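PDB 3ZVK: toxin of toxin-antitoxin system from Rickettsia felis, which cleaves single-stranded RNA as the magnesium-dependent toxin of a type II toxin-antitoxin pair, held in complex with its antitoxin VapB2. Local coordinates for residues A[1-13]-A[31-44]. The protein carries 1 engineered substitution. Residues are numbered along the deposited sequence; the frame is centred on the assembly and turned at random.
Sequences MIYMLGTNICVYA and NNTIAISSIVLAEL. Engineered in segment 1-13: Gly-6 (natural residue Asp).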
loop_
_atom_site.group_PDB
_atom_site.type_symbol
_atom_site.label_atom_id
_atom_site.label_comp_id
_atom_site.label_asym_id
_atom_site.label_seq_id
_atom_site.Cartn_x
_atom_site.Cartn_y
_atom_site.Cartn_z
ATOM N N MET A 1 -23.783 23.373 1.689
ATOM C CA MET A 1 -23.501 22.554 0.520
ATOM C C MET A 1 -22.116 22.824 -0.044
ATOM O O MET A 1 -21.363 23.584 0.551
ATOM C CB MET A 1 -24.606 22.719 -0.540
ATOM C CG MET A 1 -24.489 23.967 -1.393
ATOM S SD MET A 1 -25.195 23.827 -3.065
ATOM C CE MET A 1 -24.712 22.217 -3.552
ATOM N N ILE A 2 -21.767 22.195 -1.176
ATOM C CA ILE A 2 -20.473 22.382 -1.848
ATOM C C ILE A 2 -20.617 23.390 -2.988
ATOM O O ILE A 2 -21.493 23.258 -3.836
ATOM C CB ILE A 2 -19.851 21.034 -2.345
ATOM C CG1 ILE A 2 -19.702 20.018 -1.185
ATOM C CG2 ILE A 2 -18.504 21.250 -3.055
ATOM C CD1 ILE A 2 -19.349 18.585 -1.591
ATOM N N TYR A 3 -19.737 24.393 -3.010
ATOM C CA TYR A 3 -19.658 25.357 -4.092
ATOM C C TYR A 3 -18.312 25.117 -4.761
ATOM O O TYR A 3 -17.279 25.295 -4.124
ATOM C CB TYR A 3 -19.738 26.792 -3.564
ATOM C CG TYR A 3 -21.153 27.245 -3.294
ATOM C CD1 TYR A 3 -21.793 26.923 -2.101
ATOM C CD2 TYR A 3 -21.870 27.984 -4.248
ATOM C CE1 TYR A 3 -23.103 27.334 -1.849
ATOM C CE2 TYR A 3 -23.173 28.407 -4.002
ATOM C CZ TYR A 3 -23.784 28.089 -2.790
ATOM O OH TYR A 3 -25.076 28.493 -2.497
ATOM N N MET A 4 -18.313 24.664 -6.013
ATOM C CA MET A 4 -17.077 24.432 -6.763
ATOM C C MET A 4 -16.876 25.606 -7.711
ATOM O O MET A 4 -17.815 25.985 -8.431
ATOM C CB MET A 4 -17.127 23.100 -7.526
ATOM C CG MET A 4 -17.284 21.914 -6.618
ATOM S SD MET A 4 -17.076 20.307 -7.387
ATOM C CE MET A 4 -15.304 20.197 -7.384
ATOM N N LEU A 5 -15.693 26.236 -7.674
ATOM C CA LEU A 5 -15.434 27.382 -8.573
ATOM C C LEU A 5 -14.831 26.907 -9.877
ATOM O O LEU A 5 -13.981 26.001 -9.888
ATOM C CB LEU A 5 -14.499 28.439 -7.933
ATOM C CG LEU A 5 -14.740 28.792 -6.484
ATOM C CD1 LEU A 5 -13.560 29.597 -5.929
ATOM C CD2 LEU A 5 -16.072 29.519 -6.318
ATOM N N GLY A 6 -15.306 27.497 -10.960
ATOM C CA GLY A 6 -14.825 27.228 -12.315
ATOM C C GLY A 6 -13.526 27.972 -12.557
ATOM O O GLY A 6 -13.103 28.788 -11.729
ATOM N N THR A 7 -12.880 27.693 -13.677
ATOM C CA THR A 7 -11.580 28.268 -14.031
ATOM C C THR A 7 -11.649 29.792 -14.165
ATOM O O THR A 7 -10.793 30.479 -13.602
ATOM C CB THR A 7 -11.010 27.563 -15.283
ATOM O OG1 THR A 7 -11.017 26.150 -15.039
ATOM C CG2 THR A 7 -9.580 28.016 -15.628
ATOM N N ASN A 8 -12.654 30.304 -14.905
ATOM C CA ASN A 8 -12.872 31.728 -15.143
ATOM C C ASN A 8 -13.027 32.518 -13.857
ATOM O O ASN A 8 -12.416 33.572 -13.749
ATOM C CB ASN A 8 -14.082 31.967 -16.058
ATOM C CG ASN A 8 -14.037 31.463 -17.477
ATOM O OD1 ASN A 8 -15.052 31.527 -18.163
ATOM N ND2 ASN A 8 -12.896 31.067 -18.025
ATOM N N ILE A 9 -13.784 31.994 -12.867
ATOM C CA ILE A 9 -13.964 32.615 -11.551
ATOM C C ILE A 9 -12.614 32.737 -10.877
ATOM O O ILE A 9 -12.302 33.813 -10.373
ATOM C CB ILE A 9 -15.003 31.841 -10.671
ATOM C CG1 ILE A 9 -16.453 32.218 -11.069
ATOM C CG2 ILE A 9 -14.779 32.050 -9.174
ATOM C CD1 ILE A 9 -16.969 33.663 -10.694
ATOM N N CYS A 10 -11.803 31.629 -10.914
ATOM C CA CYS A 10 -10.498 31.538 -10.276
ATOM C C CYS A 10 -9.480 32.504 -10.875
ATOM O O CYS A 10 -8.826 33.215 -10.103
ATOM C CB CYS A 10 -9.995 30.103 -10.244
ATOM S SG CYS A 10 -10.904 29.019 -9.119
ATOM N N VAL A 11 -9.367 32.543 -12.238
ATOM C CA VAL A 11 -8.491 33.433 -13.004
ATOM C C VAL A 11 -8.834 34.925 -12.732
ATOM O O VAL A 11 -7.931 35.711 -12.438
ATOM C CB VAL A 11 -8.461 33.086 -14.516
ATOM C CG1 VAL A 11 -7.669 34.138 -15.319
ATOM C CG2 VAL A 11 -7.839 31.705 -14.747
ATOM N N TYR A 12 -10.135 35.283 -12.751
ATOM C CA TYR A 12 -10.603 36.649 -12.452
ATOM C C TYR A 12 -10.320 37.050 -11.021
ATOM O O TYR A 12 -9.951 38.193 -10.790
ATOM C CB TYR A 12 -12.096 36.838 -12.792
ATOM C CG TYR A 12 -12.479 38.282 -13.004
ATOM C CD1 TYR A 12 -12.197 38.931 -14.209
ATOM C CD2 TYR A 12 -13.141 39.000 -12.013
ATOM C CE1 TYR A 12 -12.551 40.265 -14.411
ATOM C CE2 TYR A 12 -13.466 40.342 -12.190
ATOM C CZ TYR A 12 -13.163 40.974 -13.390
ATOM O OH TYR A 12 -13.496 42.294 -13.574
ATOM N N ALA A 13 -10.453 36.114 -10.071
ATOM C CA ALA A 13 -10.175 36.342 -8.657
ATOM C C ALA A 13 -8.694 36.683 -8.434
ATOM O O ALA A 13 -8.385 37.652 -7.742
ATOM C CB ALA A 13 -10.554 35.111 -7.846
ATOM N N ASN A 31 -21.300 28.688 6.069
ATOM C CA ASN A 31 -22.212 27.543 6.170
ATOM C C ASN A 31 -22.000 26.478 5.075
ATOM O O ASN A 31 -22.664 25.447 5.088
ATOM C CB ASN A 31 -23.676 28.046 6.145
ATOM C CG ASN A 31 -23.992 29.090 7.180
ATOM O OD1 ASN A 31 -23.986 28.826 8.389
ATOM N ND2 ASN A 31 -24.275 30.307 6.745
ATOM N N ASN A 32 -21.087 26.728 4.122
ATOM C CA ASN A 32 -20.838 25.842 2.979
ATOM C C ASN A 32 -19.369 25.591 2.777
ATOM O O ASN A 32 -18.549 26.259 3.388
ATOM C CB ASN A 32 -21.455 26.450 1.687
ATOM C CG ASN A 32 -22.868 26.915 1.855
ATOM O OD1 ASN A 32 -23.811 26.137 1.873
ATOM N ND2 ASN A 32 -23.036 28.194 2.076
ATOM N N THR A 33 -19.032 24.628 1.910
ATOM C CA THR A 33 -17.662 24.276 1.545
ATOM C C THR A 33 -17.323 24.876 0.195
ATOM O O THR A 33 -18.016 24.623 -0.798
ATOM C CB THR A 33 -17.496 22.743 1.497
ATOM O OG1 THR A 33 -17.821 22.178 2.771
ATOM C CG2 THR A 33 -16.092 22.318 1.099
ATOM N N ILE A 34 -16.238 25.665 0.158
ATOM C CA ILE A 34 -15.703 26.235 -1.070
ATOM C C ILE A 34 -14.625 25.313 -1.568
ATOM O O ILE A 34 -13.677 25.008 -0.828
ATOM C CB ILE A 34 -15.244 27.696 -0.911
ATOM C CG1 ILE A 34 -16.507 28.585 -0.571
ATOM C CG2 ILE A 34 -14.581 28.171 -2.251
ATOM C CD1 ILE A 34 -16.200 29.797 0.097
ATOM N N ALA A 35 -14.778 24.843 -2.822
ATOM C CA ALA A 35 -13.816 23.924 -3.447
ATOM C C ALA A 35 -13.501 24.213 -4.909
ATOM O O ALA A 35 -14.149 25.047 -5.543
ATOM C CB ALA A 35 -14.324 22.497 -3.303
ATOM N N ILE A 36 -12.480 23.532 -5.439
ATOM C CA ILE A 36 -12.099 23.506 -6.862
ATOM C C ILE A 36 -11.776 22.087 -7.236
ATOM O O ILE A 36 -11.280 21.318 -6.418
ATOM C CB ILE A 36 -10.996 24.495 -7.372
ATOM C CG1 ILE A 36 -9.618 24.257 -6.722
ATOM C CG2 ILE A 36 -11.458 25.962 -7.355
ATOM C CD1 ILE A 36 -8.441 24.764 -7.538
ATOM N N SER A 37 -12.062 21.738 -8.463
ATOM C CA SER A 37 -11.740 20.440 -9.023
ATOM C C SER A 37 -10.232 20.440 -9.249
ATOM O O SER A 37 -9.659 21.485 -9.533
ATOM C CB SER A 37 -12.429 20.296 -10.381
ATOM O OG SER A 37 -12.153 19.027 -10.945
ATOM N N SER A 38 -9.590 19.274 -9.159
ATOM C CA SER A 38 -8.179 19.148 -9.505
ATOM C C SER A 38 -7.993 19.557 -11.000
ATOM O O SER A 38 -6.906 20.031 -11.342
ATOM C CB SER A 38 -7.669 17.734 -9.239
ATOM O OG SER A 38 -8.440 16.725 -9.873
ATOM N N ILE A 39 -9.084 19.451 -11.858
ATOM C CA ILE A 39 -9.121 19.863 -13.290
ATOM C C ILE A 39 -8.945 21.397 -13.435
ATOM O O ILE A 39 -8.213 21.854 -14.303
ATOM C CB ILE A 39 -10.368 19.319 -14.079
ATOM C CG1 ILE A 39 -10.625 17.796 -13.860
ATOM C CG2 ILE A 39 -10.282 19.674 -15.572
ATOM C CD1 ILE A 39 -9.437 16.829 -14.229
ATOM N N VAL A 40 -9.567 22.162 -12.554
ATOM C CA VAL A 40 -9.411 23.621 -12.467
ATOM C C VAL A 40 -7.968 23.924 -12.102
ATOM O O VAL A 40 -7.342 24.740 -12.770
ATOM C CB VAL A 40 -10.396 24.307 -11.472
ATOM C CG1 VAL A 40 -10.014 25.769 -11.235
ATOM C CG2 VAL A 40 -11.834 24.189 -11.967
ATOM N N LEU A 41 -7.432 23.221 -11.089
ATOM C CA LEU A 41 -6.045 23.384 -10.628
ATOM C C LEU A 41 -5.029 23.087 -11.718
ATOM O O LEU A 41 -4.031 23.806 -11.832
ATOM C CB LEU A 41 -5.769 22.610 -9.332
ATOM C CG LEU A 41 -4.414 22.864 -8.686
ATOM C CD1 LEU A 41 -4.183 24.374 -8.344
ATOM C CD2 LEU A 41 -4.125 21.871 -7.579
ATOM N N ALA A 42 -5.325 22.091 -12.581
ATOM C CA ALA A 42 -4.487 21.751 -13.733
ATOM C C ALA A 42 -4.402 22.977 -14.643
ATOM O O ALA A 42 -3.307 23.363 -15.050
ATOM C CB ALA A 42 -5.079 20.576 -14.483
ATOM N N GLU A 43 -5.552 23.629 -14.913
ATOM C CA GLU A 43 -5.622 24.828 -15.746
ATOM C C GLU A 43 -4.880 26.013 -15.111
ATOM O O GLU A 43 -4.146 26.711 -15.801
ATOM C CB GLU A 43 -7.081 25.199 -16.047
ATOM C CG GLU A 43 -7.840 24.191 -16.897
ATOM C CD GLU A 43 -7.494 24.105 -18.371
ATOM O OE1 GLU A 43 -7.115 25.135 -18.973
ATOM O OE2 GLU A 43 -7.582 22.989 -18.925
ATOM N N LEU A 44 -5.039 26.214 -13.808
ATOM C CA LEU A 44 -4.378 27.298 -13.068
ATOM C C LEU A 44 -2.852 27.096 -13.012
ATOM O O LEU A 44 -2.092 28.040 -13.208
ATOM C CB LEU A 44 -4.998 27.465 -11.660
ATOM C CG LEU A 44 -6.487 27.860 -11.589
ATOM C CD1 LEU A 44 -6.956 27.814 -10.154
ATOM C CD2 LEU A 44 -6.779 29.249 -12.256
HETATM O O HOH W 1 -14.177 23.273 -9.665
#
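In the core of this PIN domain, the central strand 2-5 of a parallel sheet pairs with strand 33-37, and each leads straight into a helix at its C-terminal end. Four backbone bonds zip the strands together, the first from Thr-33 N to Met-1 O and the last from Leu-5 N to Ala-35 O, 2.9 Å long. One water carries the ladder a step further, donating to Leu-5 O and accepting from Ser-37 N. At the start of the two strands, Asn-32 turns its amide onto the chain terminus: OD1 takes Met-1 N on an in-plane lone pair at 2.8 Å, and ND2 reaches back to Leu-28 O. That amide sits at the edge of the Tyr-3 ring, Asn-32 CG 3.7 Å from Tyr-3 CE1, the two planes 71° apart. Beyond the strands, Gly-6, engineered in place of a natural aspartate predicted to bind magnesium, is the N-cap of helix 7-16. Glu-43 brings its CB against Thr-7 CG2, while its carboxylate bonds Asn-98 and bridges to Arg-85 of a second toxin subunit. Between the helices, Cys-10 holds SG anti to its carbonyl carbon (chi1 -70°), and this puts Cys-10 SG against Val-40 CG1 and 3.6 Å from Ile-36 CG2.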